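Local atomic coordinates of xyloglucan-specific endo-beta-1,4-glucanase BoGH9A (Bacteroides ovatus, PDB entry 6DHT), a protein that hydrolyses internal beta-1,4-glucosidic linkages in the backbone of xyloglucan, releasing xyloglucan oligosaccharides. Residues V34-K39 with S68-T73; W46-G51 with P83-L88. All blocks are in the same frame, centred on the assembly; numbering follows the deposited sequence.

Contact 1: residues V34-K39 with S68-T73; sequences VVDSGK and SDKTRT
Asp36 sends its two carboxylate oxygens to two different cations of the segment 68-73. Asp36 OD1 is gripped side-on by Arg72, accepting both from Arg72 NE at 2.9 Å and from Arg72 NH1 at 3.0 Å. The NH1 bond arrives on the syn side of the carboxylate, whereas NE sits well above its plane; both fit a tilt of 51° between carboxylate and guanidinium. Asp36 OD2 turns its syn lone pair to Lys70 NZ, 2.8 Å away. CG of Asp36 stands anti to the backbone N (chi1 -174°), which carries the carboxylate carbon to the side of Arg72 and Lys70, while the Arg72 chain bends at CG (chi2 64°), bringing its CD to 3.1 Å from Asp36 O. NE adds a weak bond to that same carbonyl, so the guanidinium is tied to backbone and side chain of one residue. Lys70 CB and Ser68 OG lie over one face of the guanidinium, toward its rim.

This salt-bridge network stands just past the end of the regular pairing of antiparallel strands 32-35 and 72-76, inside the N-terminal Ig-like domain that precedes the catalytic module in this GH9 enzyme. The last regular pair is Val35 with Thr73, hydrogen-bonded in both directions, Val35 N to Thr73 O at 2.9 Å and Thr73 N to Val35 O at 3.1 Å. Beyond it two waters link the backbones, and Ser37 CA makes a CA-H...O contact to Thr71 O. One water sits between Gly38 O, Thr71 O and Thr73 OG1; the second accepts from Gly38 N and Thr71 N.

Further out, Ser68 OG accepts from Lys70 N in an ST turn. Glu535, from the catalytic family 9 region, forms a second salt bridge with Lys70 NZ, and Phe424 touches Asp36.

Contact 2: residues W46-G51 with P83-L88; sequences WDAVSG and PGKYIL
Trp46 and Ile87 exchange two nearly straight backbone hydrogen bonds, Ile87 N to Trp46 O at 2.7 Å and Trp46 N to Ile87 O at 2.8 Å. They form a hydrogen-bonded antiparallel pair between the central strands 42-47 and 84-90 of a four-stranded sheet in the Ig-like domain. Two residues past Trp46, Ala48 N donates to Lys85 O at 3.0 Å, from a position tilted out of the carbonyl plane, as segment 46-51 leaves the sheet.

Asp47 bonds to the turn that follows: its CG is anti to the backbone N and beside the carbonyl carbon (chi1 -178°), and Asp47 OD1 accepts from Val49 N at 2.9 Å, an Asx turn, and from Ser50 N at 3.1 Å, the latter from above the carboxylate plane. A water lies between Asp47 OD1 and Lys85 O. An alanine in place of Asp47 would probably leave the amides of Val49 and Ser50 without their shared acceptor, the turn then relying on the backbone bond from Gly51 N to Asp47 O.

A few apolar contacts flank these bonds. The CB of Ala48 touches Ile87 CG1 at 3.8 Å and, on the Lys85 side, the CG of the lysine's extended chain. Trp46 and Ile87 meet through their CB atoms on the same face of the sheet. Tyr86, buried and packed against Ile45 and Val54, anchors its hydroxyl on the carbonyl of Thr82; its ring meets strand 42-47 with CD1, which lies 3.7 Å from Trp46 O, the carbonyl oxygen standing near the ring plane at its edge.

From the N terminus, strand 32-35 runs into the first segment of contact 1, and the chain then enters strand 42-47, whose end opens contact 2. The path continues through strands 53-58 and 62-63 before 68-73 returns to 34-39 and closes contact 1; only afterwards does 83-88 meet 46-51 and close contact 2. The two loops therefore cross rather than nest. Each contact belongs to a different four-stranded antiparallel sheet of the Ig-like domain; the chain passes from one sheet to the other between 32-35 and 42-47, and again between 72-76 and 84-90. The contact centres lie about 25 Å apart and their nearest atoms about 6 Å, without touching.

Contact 1: residues V34-K39 with S68-T73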
loop_
_atom_site.group_PDB
_atom_site.type_symbol
_atom_site.label_atom_id
_atom_site.label_comp_id
_atom_site.label_asym_id
_atom_site.label_seq_id
_atom_site.Cartn_x
_atom_site.Cartn_y
_atom_site.Cartn_z
ATOM N N VAL A 34 18.776 15.351 -8.194
ATOM C CA VAL A 34 19.918 15.367 -7.292
ATOM C C VAL A 34 21.050 14.572 -7.909
ATOM O O VAL A 34 20.881 13.410 -8.283
ATOM C CB VAL A 34 19.566 14.779 -5.930
ATOM C CG1 VAL A 34 20.812 14.658 -5.064
ATOM C CG2 VAL A 34 18.532 15.652 -5.244
ATOM N N VAL A 35 22.224 15.193 -8.003
ATOM C CA VAL A 35 23.398 14.466 -8.443
ATOM C C VAL A 35 23.954 13.729 -7.229
ATOM O O VAL A 35 24.203 14.339 -6.192
ATOM C CB VAL A 35 24.437 15.422 -9.018
ATOM C CG1 VAL A 35 25.607 14.626 -9.546
ATOM C CG2 VAL A 35 23.869 16.267 -10.126
ATOM N N ASP A 36 24.126 12.418 -7.344
ATOM C CA ASP A 36 24.426 11.568 -6.201
ATOM C C ASP A 36 25.838 11.758 -5.639
ATOM O O ASP A 36 26.081 11.445 -4.474
ATOM C CB ASP A 36 24.239 10.094 -6.583
ATOM C CG ASP A 36 24.399 9.146 -5.406
ATOM O OD1 ASP A 36 23.734 9.339 -4.368
ATOM O OD2 ASP A 36 25.180 8.176 -5.514
ATOM N N SER A 37 26.752 12.242 -6.476
ATOM C CA SER A 37 28.140 12.457 -6.055
ATOM C C SER A 37 28.881 13.167 -7.157
ATOM O O SER A 37 28.508 13.071 -8.320
ATOM C CB SER A 37 28.843 11.141 -5.721
ATOM O OG SER A 37 28.943 10.302 -6.857
ATOM N N GLY A 38 29.922 13.898 -6.769
ATOM C CA GLY A 38 30.758 14.608 -7.718
ATOM C C GLY A 38 30.641 16.109 -7.576
ATOM O O GLY A 38 29.706 16.629 -6.971
ATOM N N LYS A 39 31.602 16.818 -8.154
ATOM C CA LYS A 39 31.616 18.264 -8.104
ATOM C C LYS A 39 30.796 18.832 -9.261
ATOM O O LYS A 39 31.089 18.570 -10.427
ATOM C CB LYS A 39 33.070 18.758 -8.163
ATOM C CG LYS A 39 33.243 20.231 -7.805
ATOM C CD LYS A 39 34.701 20.594 -7.519
ATOM C CE LYS A 39 34.883 22.099 -7.312
ATOM N NZ LYS A 39 33.806 22.710 -6.468
ATOM N N SER A 68 27.217 8.922 4.650
ATOM C CA SER A 68 27.851 8.836 3.343
ATOM C C SER A 68 28.654 10.092 3.082
ATOM O O SER A 68 28.180 11.199 3.329
ATOM C CB SER A 68 26.815 8.659 2.229
ATOM O OG SER A 68 27.434 8.767 0.951
ATOM N N ASP A 69 29.871 9.914 2.577
ATOM C CA ASP A 69 30.719 11.050 2.277
ATOM C C ASP A 69 30.421 11.641 0.903
ATOM O O ASP A 69 31.061 12.614 0.492
ATOM C CB ASP A 69 32.192 10.656 2.369
ATOM C CG ASP A 69 33.102 11.859 2.553
ATOM O OD1 ASP A 69 32.800 12.699 3.436
ATOM O OD2 ASP A 69 34.096 11.976 1.799
ATOM N N LYS A 70 29.441 11.077 0.195
ATOM C CA LYS A 70 29.083 11.595 -1.121
ATOM C C LYS A 70 28.504 12.995 -0.984
ATOM O O LYS A 70 27.729 13.264 -0.060
ATOM C CB LYS A 70 28.034 10.707 -1.806
ATOM C CG LYS A 70 28.491 9.353 -2.311
ATOM C CD LYS A 70 27.258 8.509 -2.628
ATOM C CE LYS A 70 27.583 7.236 -3.357
ATOM N NZ LYS A 70 26.339 6.464 -3.668
ATOM N N THR A 71 28.855 13.872 -1.921
ATOM C CA THR A 71 28.272 15.195 -2.015
ATOM C C THR A 71 27.061 15.103 -2.932
ATOM O O THR A 71 27.188 14.766 -4.109
ATOM C CB THR A 71 29.245 16.235 -2.618
ATOM O OG1 THR A 71 30.354 16.430 -1.729
ATOM C CG2 THR A 71 28.566 17.576 -2.836
ATOM N N ARG A 72 25.881 15.405 -2.394
ATOM C CA ARG A 72 24.663 15.401 -3.185
ATOM C C ARG A 72 24.303 16.831 -3.571
ATOM O O ARG A 72 24.160 17.684 -2.701
ATOM C CB ARG A 72 23.546 14.759 -2.365
ATOM C CG ARG A 72 23.480 13.260 -2.471
ATOM C CD ARG A 72 24.697 12.498 -1.931
ATOM N NE ARG A 72 24.465 11.064 -2.090
ATOM C CZ ARG A 72 24.141 10.221 -1.111
ATOM N NH1 ARG A 72 23.868 8.958 -1.390
ATOM N NH2 ARG A 72 24.090 10.617 0.156
ATOM N N THR A 73 24.131 17.101 -4.864
ATOM C CA THR A 73 23.873 18.452 -5.348
ATOM C C THR A 73 22.444 18.563 -5.873
ATOM O O THR A 73 22.031 17.797 -6.736
ATOM C CB THR A 73 24.868 18.841 -6.472
ATOM O OG1 THR A 73 26.202 18.611 -6.009
ATOM C CG2 THR A 73 24.703 20.296 -6.890
HETATM O O HOH W 1 26.929 16.143 -6.576
HETATM O O HOH W 2 30.974 13.095 -3.822
#

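Contact 2: residues W46-G51 with P83-L88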
loop_
_atom_site.group_PDB
_atom_site.type_symbol
_atom_site.label_atom_id
_atom_site.label_comp_id
_atom_site.label_asym_id
_atom_site.label_seq_id
_atom_site.Cartn_x
_atom_site.Cartn_y
_atom_site.Cartn_z
ATOM N N TRP A 46 17.428 21.846 -21.631
ATOM C CA TRP A 46 17.163 22.092 -23.050
ATOM C C TRP A 46 15.855 21.472 -23.512
ATOM O O TRP A 46 15.500 20.383 -23.074
ATOM C CB TRP A 46 18.277 21.455 -23.887
ATOM C CG TRP A 46 19.634 21.970 -23.585
ATOM C CD1 TRP A 46 20.546 21.432 -22.734
ATOM C CD2 TRP A 46 20.238 23.141 -24.139
ATOM N NE1 TRP A 46 21.690 22.198 -22.723
ATOM C CE2 TRP A 46 21.517 23.259 -23.571
ATOM C CE3 TRP A 46 19.807 24.113 -25.040
ATOM C CZ2 TRP A 46 22.383 24.305 -23.889
ATOM C CZ3 TRP A 46 20.669 25.149 -25.357
ATOM C CH2 TRP A 46 21.938 25.235 -24.779
ATOM N N ASP A 47 15.146 22.142 -24.406
ATOM C CA ASP A 47 13.989 21.549 -25.062
ATOM C C ASP A 47 14.523 20.464 -25.996
ATOM O O ASP A 47 15.352 20.741 -26.867
ATOM C CB ASP A 47 13.205 22.629 -25.820
ATOM C CG ASP A 47 11.939 22.102 -26.489
ATOM O OD1 ASP A 47 11.990 21.052 -27.155
ATOM O OD2 ASP A 47 10.874 22.757 -26.364
ATOM N N ALA A 48 14.077 19.226 -25.815
ATOM C CA ALA A 48 14.683 18.099 -26.517
ATOM C C ALA A 48 14.395 18.133 -28.011
ATOM O O ALA A 48 15.151 17.576 -28.809
ATOM C CB ALA A 48 14.205 16.774 -25.916
ATOM N N VAL A 49 13.302 18.782 -28.384
ATOM C CA VAL A 49 12.863 18.838 -29.771
ATOM C C VAL A 49 13.467 20.040 -30.509
ATOM O O VAL A 49 14.091 19.874 -31.552
ATOM C CB VAL A 49 11.341 18.942 -29.856
ATOM C CG1 VAL A 49 10.872 18.798 -31.292
ATOM C CG2 VAL A 49 10.689 17.879 -28.985
ATOM N N SER A 50 13.262 21.240 -29.966
ATOM C CA SER A 50 13.684 22.487 -30.607
ATOM C C SER A 50 15.165 22.788 -30.367
ATOM O O SER A 50 15.787 23.566 -31.099
ATOM C CB SER A 50 12.859 23.654 -30.077
ATOM O OG SER A 50 13.266 23.969 -28.758
ATOM N N GLY A 51 15.729 22.197 -29.328
ATOM C CA GLY A 51 17.110 22.449 -28.971
ATOM C C GLY A 51 17.296 23.789 -28.286
ATOM O O GLY A 51 18.425 24.235 -28.055
ATOM N N PRO A 83 4.566 21.883 -20.691
ATOM C CA PRO A 83 4.634 20.451 -21.025
ATOM C C PRO A 83 5.508 20.159 -22.238
ATOM O O PRO A 83 5.490 20.892 -23.231
ATOM C CB PRO A 83 3.178 20.088 -21.328
ATOM C CG PRO A 83 2.380 21.077 -20.557
ATOM C CD PRO A 83 3.174 22.357 -20.607
ATOM N N GLY A 84 6.272 19.080 -22.157
ATOM C CA GLY A 84 7.178 18.722 -23.228
ATOM C C GLY A 84 8.243 17.746 -22.790
ATOM O O GLY A 84 8.234 17.273 -21.647
ATOM N N LYS A 85 9.168 17.445 -23.702
ATOM C CA LYS A 85 10.304 16.579 -23.411
ATOM C C LYS A 85 11.549 17.439 -23.363
ATOM O O LYS A 85 11.744 18.296 -24.227
ATOM C CB LYS A 85 10.447 15.497 -24.485
ATOM C CG LYS A 85 11.591 14.537 -24.244
ATOM C CD LYS A 85 11.725 13.510 -25.369
ATOM C CE LYS A 85 12.941 12.636 -25.144
ATOM N NZ LYS A 85 13.073 11.541 -26.153
ATOM N N TYR A 86 12.368 17.221 -22.341
ATOM C CA TYR A 86 13.494 18.100 -22.032
ATOM C C TYR A 86 14.760 17.287 -21.798
ATOM O O TYR A 86 14.704 16.085 -21.516
ATOM C CB TYR A 86 13.192 18.952 -20.790
ATOM C CG TYR A 86 12.056 19.904 -21.007
ATOM C CD1 TYR A 86 12.278 21.169 -21.540
ATOM C CD2 TYR A 86 10.757 19.535 -20.702
ATOM C CE1 TYR A 86 11.249 22.029 -21.757
ATOM C CE2 TYR A 86 9.714 20.391 -20.914
ATOM C CZ TYR A 86 9.969 21.651 -21.442
ATOM O OH TYR A 86 8.943 22.529 -21.670
ATOM N N ILE A 87 15.905 17.947 -21.934
ATOM C CA ILE A 87 17.179 17.334 -21.596
ATOM C C ILE A 87 17.840 18.098 -20.465
ATOM O O ILE A 87 17.974 19.320 -20.539
ATOM C CB ILE A 87 18.149 17.359 -22.789
ATOM C CG1 ILE A 87 17.506 16.749 -24.037
ATOM C CG2 ILE A 87 19.454 16.632 -22.433
ATOM C CD1 ILE A 87 18.278 17.089 -25.320
ATOM N N LEU A 88 18.245 17.377 -19.429
ATOM C CA LEU A 88 18.991 17.950 -18.321
ATOM C C LEU A 88 20.463 17.626 -18.546
ATOM O O LEU A 88 20.834 16.463 -18.559
ATOM C CB LEU A 88 18.529 17.345 -16.987
ATOM C CG LEU A 88 19.036 17.981 -15.680
ATOM C CD1 LEU A 88 18.222 17.449 -14.505
ATOM C CD2 LEU A 88 20.448 17.706 -15.393
HETATM O O HOH W 3 7.859 21.904 -24.920
HETATM O O HOH W 4 9.873 19.738 -25.869
#